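SPD1 nuclease (Streptococcus pyogenes, PDB 2XGR) is a prophage-encoded extracellular DNase that probably cleaves nucleic acid with the help of a metal ion, as a member of the His-Me finger endonucleases. Local coordinates at residues A[220-223]-A[227-230]; A[158-163]-A[195-200]; A[128-131]-A[135-138]; A[66-69]-A[73-76]; A[165-170]-A[177-182]. All blocks are in the same frame, centred on the assembly; numbering follows the deposited sequence. Where two conformers were deposited one is given.

Contact 1. Residues A[220-223]-A[227-230]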
# COMPACT_ATOMS: atom_id res chain seq x y z
N GLU A 220 4.08 0.51 12.64
CA GLU A 220 5.09 1.05 11.72
C GLU A 220 6.48 0.64 12.18
O GLU A 220 6.86 0.97 13.32
CB GLU A 220 5.01 2.54 11.68
CG GLU A 220 3.63 2.93 11.03
CD GLU A 220 3.47 4.43 11.03
OE1 GLU A 220 3.21 5.05 12.10
OE2 GLU A 220 3.78 5.05 10.01
N SER A 221 7.22 -0.03 11.30
CA SER A 221 8.55 -0.50 11.66
C SER A 221 9.50 0.20 10.70
O SER A 221 9.36 0.07 9.49
CB SER A 221 8.65 -2.03 11.51
OG SER A 221 10.02 -2.48 11.66
N ILE A 222 10.52 0.86 11.25
CA ILE A 222 11.40 1.71 10.48
C ILE A 222 12.74 1.00 10.36
O ILE A 222 13.17 0.38 11.31
CB ILE A 222 11.59 3.04 11.18
CG1 ILE A 222 10.20 3.68 11.41
CG2 ILE A 222 12.36 3.98 10.33
CD1 ILE A 222 10.14 4.41 12.77
N ASP A 223 13.33 0.99 9.15
CA ASP A 223 14.60 0.27 8.98
C ASP A 223 15.76 1.27 9.16
O ASP A 223 15.54 2.43 9.56
CB ASP A 223 14.66 -0.44 7.59
CG ASP A 223 14.80 0.56 6.41
OD1 ASP A 223 14.98 1.80 6.52
OD2 ASP A 223 14.66 0.02 5.29
N VAL A 227 13.08 3.93 6.08
CA VAL A 227 11.96 3.40 5.25
C VAL A 227 11.05 2.62 6.20
O VAL A 227 11.52 1.83 7.02
CB VAL A 227 12.54 2.47 4.19
CG1 VAL A 227 11.36 1.81 3.33
CG2 VAL A 227 13.50 3.30 3.32
N THR A 228 9.73 2.86 6.11
CA THR A 228 8.75 2.26 7.04
C THR A 228 8.03 1.11 6.40
O THR A 228 7.73 1.18 5.22
CB THR A 228 7.72 3.30 7.45
OG1 THR A 228 8.37 4.37 8.12
CG2 THR A 228 6.69 2.75 8.47
N THR A 229 7.89 0.01 7.15
CA THR A 229 7.12 -1.13 6.66
C THR A 229 6.05 -1.45 7.68
O THR A 229 6.32 -1.49 8.88
CB THR A 229 8.06 -2.34 6.49
OG1 THR A 229 9.14 -1.99 5.61
CG2 THR A 229 7.30 -3.61 5.88
N VAL A 230 4.85 -1.75 7.19
CA VAL A 230 3.69 -2.14 8.02
C VAL A 230 3.25 -3.50 7.48
O VAL A 230 3.11 -3.66 6.24
CB VAL A 230 2.54 -1.07 7.82
CG1 VAL A 230 1.29 -1.67 8.42
CG2 VAL A 230 2.95 0.20 8.55
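I222 and T228 lie side by side with their side chains pointing the same way, the CG1 branch of I222 reaching 3.8 Å from T228 OG1. The methyl of the threonine serves a different neighbour: chi1 of -62° sets OG1 beside the backbone N and leaves the CG2 methyl anti to it, where T228 CG2 crosses the root of E220 obliquely, 3.6 Å from E220 CB. V230 meets the same glutamate farther out, its CG2 methyl 3.8 Å from E220 CG, while the carboxylate beyond is held by Y201 OH and the backbone N atoms of L215 and S217. The strands form the beta hairpin of 221-222 and 228-233, in which I222 and T228 are a non-hydrogen-bonded pair. S221 and T229, a hydrogen-bonded pair, carry their side chains on the other face; their bonds are S221 N to T229 O, 3.0 Å, and T229 N to S221 O, 2.8 Å. Nearer the turn, D223 N donates to V227 O at 2.9 Å. The D223 side chain answers in reverse, its OD1 accepting V227 N at 2.9 Å from 48° out of the carboxylate plane. That same oxygen also takes N225 N in an Asx turn, and OD2 forms a salt bridge with K52.

Contact 2. Residues A[158-163]-A[195-200]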
# COMPACT_ATOMS: atom_id res chain seq x y z
N GLU A 158 -5.91 -1.84 11.13
CA GLU A 158 -5.82 -3.16 10.52
C GLU A 158 -6.15 -3.16 9.03
O GLU A 158 -6.10 -4.19 8.38
CB GLU A 158 -6.71 -4.17 11.28
CG GLU A 158 -6.12 -4.38 12.70
CD GLU A 158 -6.81 -5.43 13.53
OE1 GLU A 158 -7.84 -5.99 13.12
OE2 GLU A 158 -6.32 -5.70 14.63
N GLY A 159 -6.66 -2.03 8.53
CA GLY A 159 -7.00 -1.97 7.12
C GLY A 159 -6.04 -1.08 6.31
O GLY A 159 -5.44 -0.17 6.84
N MET A 160 -5.94 -1.35 5.01
CA MET A 160 -5.02 -0.60 4.12
C MET A 160 -5.44 0.86 4.03
O MET A 160 -4.61 1.75 3.92
CB MET A 160 -5.11 -1.17 2.71
CG MET A 160 -5.11 -2.69 2.70
SD MET A 160 -3.94 -3.30 1.52
CE MET A 160 -2.64 -3.04 2.67
N LEU A 161 -6.75 1.09 4.03
CA LEU A 161 -7.26 2.47 3.81
C LEU A 161 -6.71 3.47 4.84
O LEU A 161 -6.39 4.61 4.49
CB LEU A 161 -8.83 2.42 3.86
CG LEU A 161 -9.56 3.75 3.65
CD1 LEU A 161 -9.33 4.26 2.22
CD2 LEU A 161 -11.05 3.52 3.96
N TYR A 162 -6.55 3.04 6.10
CA TYR A 162 -6.00 3.88 7.16
C TYR A 162 -4.68 4.45 6.68
O TYR A 162 -4.40 5.68 6.80
CB TYR A 162 -5.72 2.95 8.41
CG TYR A 162 -4.95 3.66 9.51
CD1 TYR A 162 -5.63 4.21 10.61
CD2 TYR A 162 -3.57 3.85 9.43
CE1 TYR A 162 -4.96 4.84 11.62
CE2 TYR A 162 -2.89 4.54 10.43
CZ TYR A 162 -3.63 5.03 11.53
OH TYR A 162 -2.98 5.76 12.51
N TYR A 163 -3.85 3.60 6.10
CA TYR A 163 -2.47 4.04 5.76
C TYR A 163 -2.50 4.88 4.47
O TYR A 163 -1.85 5.94 4.37
CB TYR A 163 -1.55 2.80 5.52
CG TYR A 163 -1.45 2.03 6.82
CD1 TYR A 163 -0.50 2.38 7.80
CD2 TYR A 163 -2.39 1.07 7.09
CE1 TYR A 163 -0.52 1.75 9.06
CE2 TYR A 163 -2.42 0.39 8.37
CZ TYR A 163 -1.45 0.75 9.34
OH TYR A 163 -1.55 0.11 10.55
N ARG A 195 -1.42 -14.43 3.01
CA ARG A 195 -1.72 -14.37 4.43
C ARG A 195 -1.56 -12.97 4.98
O ARG A 195 -2.17 -12.62 5.99
CB ARG A 195 -0.73 -15.27 5.17
CG ARG A 195 -0.94 -16.74 4.79
CD ARG A 195 -1.81 -17.40 5.75
NE ARG A 195 -2.03 -18.82 5.36
CZ ARG A 195 -2.60 -19.72 6.17
NH1 ARG A 195 -2.94 -19.31 7.38
NH2 ARG A 195 -2.86 -20.98 5.75
N GLN A 196 -0.64 -12.23 4.36
CA GLN A 196 -0.26 -10.91 4.84
C GLN A 196 0.00 -10.00 3.65
O GLN A 196 0.30 -10.45 2.54
CB GLN A 196 1.04 -10.93 5.68
CG GLN A 196 0.91 -11.77 6.94
CD GLN A 196 2.23 -11.97 7.60
OE1 GLN A 196 3.27 -12.09 6.94
NE2 GLN A 196 2.21 -11.96 8.93
N ILE A 197 -0.11 -8.68 3.89
CA ILE A 197 0.36 -7.71 2.88
C ILE A 197 1.32 -6.76 3.55
O ILE A 197 1.06 -6.28 4.67
CB ILE A 197 -0.90 -6.83 2.38
CG1 ILE A 197 -2.01 -7.74 1.83
CG2 ILE A 197 -0.44 -5.74 1.35
CD1 ILE A 197 -1.73 -8.42 0.48
N GLU A 198 2.45 -6.49 2.88
CA GLU A 198 3.47 -5.59 3.42
C GLU A 198 3.35 -4.23 2.72
O GLU A 198 3.49 -4.19 1.49
CB GLU A 198 4.85 -6.15 3.03
CG GLU A 198 5.98 -5.32 3.55
CD GLU A 198 7.35 -5.70 2.98
OE1 GLU A 198 8.06 -6.46 3.67
OE2 GLU A 198 7.76 -5.18 1.89
N LEU A 199 3.12 -3.14 3.48
CA LEU A 199 3.14 -1.82 2.94
C LEU A 199 4.46 -1.19 3.30
O LEU A 199 4.80 -1.11 4.47
CB LEU A 199 2.03 -0.96 3.66
CG LEU A 199 0.57 -1.29 3.25
CD1 LEU A 199 0.11 -2.66 3.83
CD2 LEU A 199 -0.36 -0.17 3.77
N GLN A 200 5.16 -0.60 2.32
CA GLN A 200 6.50 -0.02 2.55
C GLN A 200 6.51 1.40 1.99
O GLN A 200 6.16 1.62 0.82
CB GLN A 200 7.58 -0.83 1.75
CG GLN A 200 8.97 -0.29 1.95
CD GLN A 200 9.89 -0.92 0.97
OE1 GLN A 200 10.30 -2.07 1.16
NE2 GLN A 200 10.09 -0.25 -0.19
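L199 reaches from strand 196-204 toward the first turn of helix 160-173, where its isobutyl group fits between M160 and Y163. CB carries the chain in that direction, and with CG anti to the carbonyl carbon (chi1 -73°) the fork opens onto both residues. Of the two branches, CD1 points toward the terminal methyl CE of M160, although their modelled separation is too short to be reliable and the position of CE is therefore doubtful. CD2 runs to the tyrosine, and the two side chains cross at about a right angle: L199 CD2 lies 3.6 Å from Y163 CB and 3.9 Å from Y163 CG, touching the ring where it joins its CB. The methionine bends at its second and third torsions, and in the modelled conformer its CE also nears I197 CG2, two residues back along the strand, at an approximate 3.7 Å. On the helix side, Y163 OH is tied to P157 O and S217 OG. L144 of helix 142-146 and L232 of strand 228-233 also touch M160. All four contacting residues are buried, and the contact has no hydrogen bond: a helix packed by its N-terminal turn on an antiparallel sheet, here within the endonuclease core.

Contact 3. Residues A[128-131]-A[135-138]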
# COMPACT_ATOMS: atom_id res chain seq x y z
N CYS A 128 -2.55 4.90 -8.20
CA CYS A 128 -2.07 4.32 -9.49
C CYS A 128 -3.04 4.39 -10.67
O CYS A 128 -2.67 4.06 -11.82
CB CYS A 128 -1.61 2.85 -9.30
SG CYS A 128 -2.97 1.66 -8.92
N GLY A 129 -4.32 4.61 -10.40
CA GLY A 129 -5.27 4.68 -11.50
C GLY A 129 -5.55 3.42 -12.29
O GLY A 129 -6.19 3.47 -13.36
N LEU A 130 -5.17 2.27 -11.76
CA LEU A 130 -5.34 0.96 -12.46
C LEU A 130 -6.65 0.27 -12.13
O LEU A 130 -7.07 0.24 -10.98
CB LEU A 130 -4.25 -0.05 -12.05
CG LEU A 130 -2.82 0.40 -12.31
CD1 LEU A 130 -1.98 -0.74 -11.75
CD2 LEU A 130 -2.59 0.61 -13.85
N ASN A 131 -7.32 -0.21 -13.17
CA ASN A 131 -8.60 -0.92 -13.04
C ASN A 131 -8.37 -2.33 -13.59
O ASN A 131 -7.91 -2.48 -14.73
CB ASN A 131 -9.63 -0.23 -13.97
CG ASN A 131 -10.07 1.13 -13.43
OD1 ASN A 131 -10.73 1.21 -12.40
ND2 ASN A 131 -9.68 2.21 -14.12
N ARG A 135 -1.86 -7.86 -11.94
CA ARG A 135 -0.56 -7.68 -11.20
C ARG A 135 -0.66 -6.68 -10.05
O ARG A 135 0.26 -6.59 -9.22
CB ARG A 135 0.51 -7.17 -12.10
CG ARG A 135 0.88 -8.28 -13.11
CD ARG A 135 1.72 -7.62 -14.19
NE ARG A 135 1.82 -8.53 -15.31
CZ ARG A 135 0.90 -8.76 -16.25
NH1 ARG A 135 -0.38 -8.27 -16.20
NH2 ARG A 135 1.30 -9.52 -17.27
N ASN A 136 -1.79 -5.98 -9.98
CA ASN A 136 -2.08 -5.09 -8.82
C ASN A 136 -3.30 -5.55 -8.02
O ASN A 136 -3.89 -4.79 -7.23
CB ASN A 136 -2.29 -3.66 -9.35
CG ASN A 136 -2.26 -2.63 -8.23
OD1 ASN A 136 -1.31 -2.64 -7.44
ND2 ASN A 136 -3.37 -1.80 -8.07
N LEU A 137 -3.68 -6.85 -8.11
CA LEU A 137 -4.85 -7.33 -7.39
C LEU A 137 -4.51 -8.64 -6.65
O LEU A 137 -3.83 -9.48 -7.24
CB LEU A 137 -6.01 -7.65 -8.37
CG LEU A 137 -6.66 -6.42 -9.04
CD1 LEU A 137 -7.58 -6.82 -10.19
CD2 LEU A 137 -7.41 -5.59 -7.97
N VAL A 138 -5.03 -8.80 -5.45
CA VAL A 138 -5.02 -10.08 -4.70
C VAL A 138 -6.37 -10.29 -4.01
O VAL A 138 -7.08 -9.33 -3.64
CB VAL A 138 -3.88 -10.12 -3.65
CG1 VAL A 138 -2.51 -9.99 -4.34
CG2 VAL A 138 -4.07 -9.01 -2.60
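The two-stranded antiparallel ribbon 119-121/137-139, followed by helix 142-146, is consistent with the beta-beta-alpha element of His-Me finger nucleases, and in the connection between its strands C128 and L130 close on N136. N136 stands just before strand 137-139 and projects toward the end of helix 125-128, its CG anti to the backbone N (chi1 -166°). L130 CD1 lies against this side chain from one side of the amide plane, 3.8 Å from N136 CB and 4.0 Å from N136 CG. C128 approaches the other end of the group, with SG 3.6 Å from N136 ND2, a contact without a hydrogen bond. The amide oxygen of N136 is gripped from outside the two segments by S76 OG and V123 N. C128 and L130 also pack on L62 of strand 61-64, and L130 O is hydrogen-bonded to H121 NE2. Between C128 and L130 the chain leaves the helix at G129 with positive phi. This reversal brings L130 N back over the cysteine, where it donates a weak bond to C128 SG, 3.6 Å long and with an angle of 158° at the hydrogen.

Contact 4. Residues A[66-69]-A[73-76]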
# COMPACT_ATOMS: atom_id res chain seq x y z
N GLU A 66 5.90 -9.37 -11.90
CA GLU A 66 5.25 -10.44 -12.74
C GLU A 66 4.14 -11.22 -12.01
O GLU A 66 4.10 -11.31 -10.75
CB GLU A 66 6.37 -11.45 -13.17
CG GLU A 66 6.73 -12.31 -11.94
CD GLU A 66 7.97 -13.12 -12.09
OE1 GLU A 66 8.16 -13.70 -13.17
OE2 GLU A 66 8.77 -13.14 -11.13
N LEU A 67 3.18 -11.75 -12.77
CA LEU A 67 2.36 -12.82 -12.23
C LEU A 67 3.21 -14.06 -12.18
O LEU A 67 3.95 -14.35 -13.13
CB LEU A 67 1.15 -13.08 -13.13
CG LEU A 67 0.19 -11.90 -13.26
CD1 LEU A 67 -0.96 -12.33 -14.20
CD2 LEU A 67 -0.39 -11.55 -11.84
N ASP A 68 3.18 -14.76 -11.03
CA ASP A 68 4.14 -15.87 -10.86
C ASP A 68 3.57 -17.14 -11.53
O ASP A 68 2.60 -17.10 -12.25
CB ASP A 68 4.51 -16.03 -9.38
CG ASP A 68 3.35 -16.57 -8.54
OD1 ASP A 68 2.28 -17.00 -9.06
OD2 ASP A 68 3.53 -16.54 -7.29
N ASN A 69 4.19 -18.28 -11.24
CA ASN A 69 3.75 -19.52 -11.89
C ASN A 69 2.41 -20.02 -11.45
O ASN A 69 1.84 -20.88 -12.11
CB ASN A 69 4.81 -20.61 -11.65
CG ASN A 69 5.26 -20.66 -10.19
OD1 ASN A 69 5.70 -19.63 -9.61
ND2 ASN A 69 5.15 -21.85 -9.58
N ALA A 73 -0.28 -12.21 -8.21
CA ALA A 73 0.52 -10.97 -8.21
C ALA A 73 1.67 -11.05 -7.21
O ALA A 73 1.57 -11.69 -6.15
CB ALA A 73 -0.43 -9.81 -7.77
N THR A 74 2.74 -10.33 -7.49
CA THR A 74 3.95 -10.40 -6.66
C THR A 74 4.36 -9.10 -6.00
O THR A 74 4.95 -9.15 -4.90
CB THR A 74 5.15 -10.98 -7.43
OG1 THR A 74 5.41 -10.24 -8.62
CG2 THR A 74 4.78 -12.45 -7.84
N PHE A 75 4.13 -7.95 -6.65
CA PHE A 75 4.24 -6.65 -5.90
C PHE A 75 3.69 -5.54 -6.76
O PHE A 75 3.68 -5.67 -7.98
CB PHE A 75 5.71 -6.29 -5.52
CG PHE A 75 6.62 -6.03 -6.71
CD1 PHE A 75 6.79 -4.70 -7.25
CD2 PHE A 75 7.40 -7.07 -7.24
CE1 PHE A 75 7.65 -4.49 -8.40
CE2 PHE A 75 8.29 -6.83 -8.29
CZ PHE A 75 8.41 -5.56 -8.87
N SER A 76 3.45 -4.37 -6.16
CA SER A 76 3.15 -3.20 -6.97
C SER A 76 3.90 -2.01 -6.28
O SER A 76 3.91 -1.90 -5.04
CB SER A 76 1.65 -2.96 -6.90
OG SER A 76 1.35 -1.78 -7.64
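T74 overlaps the carbonyl of E66 with both of its branches. OG1 donates to E66 O at 2.7 Å, lying in the carbonyl plane on a lone pair with a C=O...donor angle of 138°. The methyl CG2 flanks the same oxygen at 3.2 Å from E66 O. Both contacts follow from a chi1 of 56°, which sets OG1 between the backbone N and the carbonyl carbon and swings CG2 to the side beside the N. From there the methyl reaches on to D68, two residues after E66, T74 CG2 lying 3.9 Å from D68 CB. L67 supplies the other apolar touch: its CB starts out away from 73-76, yet the CD2 methyl turns back over the backbone of A73, 3.7 Å from A73 N and 3.8 Å from A73 CA. The contact draws together the two ends of the loop that joins strands 61-64 and 76-80, near the surface, just beyond the backbone pairing of F75 with G65. Within the loop D68 OD1 accepts L70 N in an Asx turn, and D68 OD2 makes a salt bridge with R72. R135 packs on L67 from outside. A single hydroxyl-to-carbonyl bond is thus the polar link across 66-69 and 73-76; since the threonine hydroxyl is the donor, the bond sets the direction of its proton, while the threonine methyl and L67 CD2 add apolar contact.

Contact 5. Residues A[165-170]-A[177-182]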
# COMPACT_ATOMS: atom_id res chain seq x y z
N ASN A 165 -4.97 6.64 3.01
CA ASN A 165 -5.55 7.97 3.17
C ASN A 165 -4.57 8.93 3.86
O ASN A 165 -4.51 10.13 3.55
CB ASN A 165 -6.88 7.93 3.97
CG ASN A 165 -8.11 7.59 3.09
OD1 ASN A 165 -9.31 7.61 3.56
ND2 ASN A 165 -7.86 7.27 1.85
N ARG A 166 -3.83 8.42 4.82
CA ARG A 166 -2.90 9.31 5.50
C ARG A 166 -1.72 9.65 4.62
O ARG A 166 -1.25 10.80 4.66
CB ARG A 166 -2.47 8.67 6.82
CG ARG A 166 -3.60 8.73 7.87
CD ARG A 166 -3.30 7.91 9.09
NE ARG A 166 -4.37 8.15 10.11
CZ ARG A 166 -5.64 7.72 9.99
NH1 ARG A 166 -6.07 6.97 8.98
NH2 ARG A 166 -6.53 8.02 10.93
N LEU A 167 -1.22 8.66 3.84
CA LEU A 167 -0.17 8.94 2.86
C LEU A 167 -0.64 9.98 1.80
O LEU A 167 0.14 10.90 1.41
CB LEU A 167 0.24 7.62 2.17
CG LEU A 167 1.06 6.69 3.09
CD1 LEU A 167 1.14 5.34 2.33
CD2 LEU A 167 2.44 7.38 3.34
N ASP A 168 -1.91 9.88 1.43
CA ASP A 168 -2.53 10.84 0.46
C ASP A 168 -2.54 12.24 1.08
O ASP A 168 -2.16 13.21 0.45
CB ASP A 168 -3.95 10.34 0.16
CG ASP A 168 -4.72 11.29 -0.71
OD1 ASP A 168 -4.21 11.64 -1.76
OD2 ASP A 168 -5.88 11.59 -0.36
N SER A 169 -2.87 12.31 2.36
CA SER A 169 -2.85 13.61 3.06
C SER A 169 -1.48 14.23 3.14
O SER A 169 -1.31 15.40 2.85
CB SER A 169 -3.41 13.48 4.47
OG SER A 169 -3.32 14.76 5.09
N TRP A 170 -0.48 13.40 3.37
CA TRP A 170 0.90 13.82 3.39
C TRP A 170 1.30 14.33 2.02
O TRP A 170 1.97 15.39 1.91
CB TRP A 170 1.81 12.65 3.83
CG TRP A 170 3.26 13.08 3.96
CD1 TRP A 170 3.87 13.74 5.01
CD2 TRP A 170 4.23 12.99 2.94
NE1 TRP A 170 5.19 14.02 4.70
CE2 TRP A 170 5.43 13.55 3.43
CE3 TRP A 170 4.21 12.44 1.65
CZ2 TRP A 170 6.61 13.52 2.69
CZ3 TRP A 170 5.35 12.42 0.91
CH2 TRP A 170 6.54 13.01 1.41
N PHE A 177 7.02 17.09 -2.91
CA PHE A 177 7.74 15.90 -2.47
C PHE A 177 7.12 14.65 -3.11
O PHE A 177 6.02 14.69 -3.70
CB PHE A 177 7.70 15.75 -0.93
CG PHE A 177 8.48 16.85 -0.19
CD1 PHE A 177 9.38 17.65 -0.88
CD2 PHE A 177 8.33 17.00 1.20
CE1 PHE A 177 10.13 18.65 -0.18
CE2 PHE A 177 9.12 17.99 1.89
CZ PHE A 177 9.99 18.77 1.18
N TRP A 178 7.87 13.54 -3.02
CA TRP A 178 7.43 12.28 -3.66
C TRP A 178 7.17 11.26 -2.59
O TRP A 178 7.81 11.29 -1.54
CB TRP A 178 8.56 11.72 -4.50
CG TRP A 178 8.92 12.65 -5.65
CD1 TRP A 178 9.70 13.79 -5.60
CD2 TRP A 178 8.49 12.50 -7.01
NE1 TRP A 178 9.74 14.39 -6.88
CE2 TRP A 178 9.00 13.62 -7.74
CE3 TRP A 178 7.66 11.57 -7.67
CZ2 TRP A 178 8.75 13.78 -9.12
CZ3 TRP A 178 7.46 11.71 -9.05
CH2 TRP A 178 7.97 12.83 -9.74
N LEU A 179 6.24 10.37 -2.86
CA LEU A 179 6.03 9.16 -2.04
C LEU A 179 6.54 7.98 -2.83
O LEU A 179 6.15 7.78 -4.01
CB LEU A 179 4.53 9.03 -1.81
CG LEU A 179 4.11 7.66 -1.20
CD1 LEU A 179 4.77 7.44 0.23
CD2 LEU A 179 2.56 7.54 -1.14
N ASP A 180 7.38 7.15 -2.20
CA ASP A 180 7.74 5.88 -2.80
C ASP A 180 6.99 4.86 -1.96
O ASP A 180 7.16 4.77 -0.73
CB ASP A 180 9.28 5.67 -2.71
CG ASP A 180 9.73 4.33 -3.28
OD1 ASP A 180 9.42 3.29 -2.69
OD2 ASP A 180 10.32 4.34 -4.40
N TYR A 181 6.18 4.02 -2.62
CA TYR A 181 5.29 3.17 -1.87
C TYR A 181 5.19 1.81 -2.57
O TYR A 181 4.85 1.73 -3.76
CB TYR A 181 3.89 3.88 -1.84
CG TYR A 181 2.72 3.10 -1.25
CD1 TYR A 181 2.84 2.35 -0.04
CD2 TYR A 181 1.49 3.07 -1.89
CE1 TYR A 181 1.73 1.64 0.49
CE2 TYR A 181 0.37 2.34 -1.38
CZ TYR A 181 0.52 1.65 -0.18
OH TYR A 181 -0.58 1.01 0.33
N LYS A 182 5.52 0.74 -1.83
CA LYS A 182 5.54 -0.60 -2.42
C LYS A 182 4.60 -1.46 -1.58
O LYS A 182 4.65 -1.41 -0.34
CB LYS A 182 6.98 -1.16 -2.34
CG LYS A 182 7.04 -2.51 -3.10
CD LYS A 182 8.46 -3.16 -2.94
CE LYS A 182 8.54 -4.45 -3.76
NZ LYS A 182 9.93 -4.99 -3.51
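L167 sets its CD1 methyl over one face of the Y181 ring, 4.3 Å from the ring centroid and 16° off the normal, a CH-pi contact displaced toward the rim. Its other methyl, CD2, meets L179 CD1 at 3.9 Å, and L167 CB lies 4.0 Å from L179 CD2, the two leucines crossing at about a right angle. One helical turn on, W170 brings the benzo edge of its indole to the strand. With CG anti to the backbone N (chi1 -176°), CH2 of W170 comes to 3.6 Å from W178 O, and this carbonyl lies near the plane of the indole at its edge. The same CH2 lies 3.8 Å from F177 CB, and W170 CZ2 sits at the edge of the phenyl ring, 4.2 Å from F177 CD2. Helix 160-173 thus lies on the antiparallel sheet of the endonuclease core and runs nearly antiparallel to the strand that follows it: segments 165-170 and 178-182 are inclined at 155°, their axes approaching to 9.7 Å. Farther out, the Y181 hydroxyl is bonded to E164 OE1, about one turn before L167 in the same helix, and H174 stacks on the W170 indole. Neighbouring strands add to the hydrophobic layer, with L211 and I213 against W170 and Y201 against both leucines. W178 points away from the helix, to the opposite face of the strand, where its ring meets F56 edge-to-face.

Contacts 1, 2 and 5 share the large antiparallel sheet. V230 N lies 2.8 Å from L199 O, a probable hydrogen bond joining contact 1 to contact 2, and Q200 N lies 2.8 Å from K182 O, probably joining contact 2 to contact 5, which also uses helix 160-173. Contacts 3 and 4 touch where R135 O packs on A73 CB, 3.6 Å apart. I197 CD1 touches V138 CG2 at 3.9 Å between contacts 2 and 3, and F75 CB packs on K182 CE between contacts 4 and 5. Contact 3 lies at the putative His-Me finger; contact 1 is on the opposite side of the chain's centre, the two contact centres about 23 Å apart.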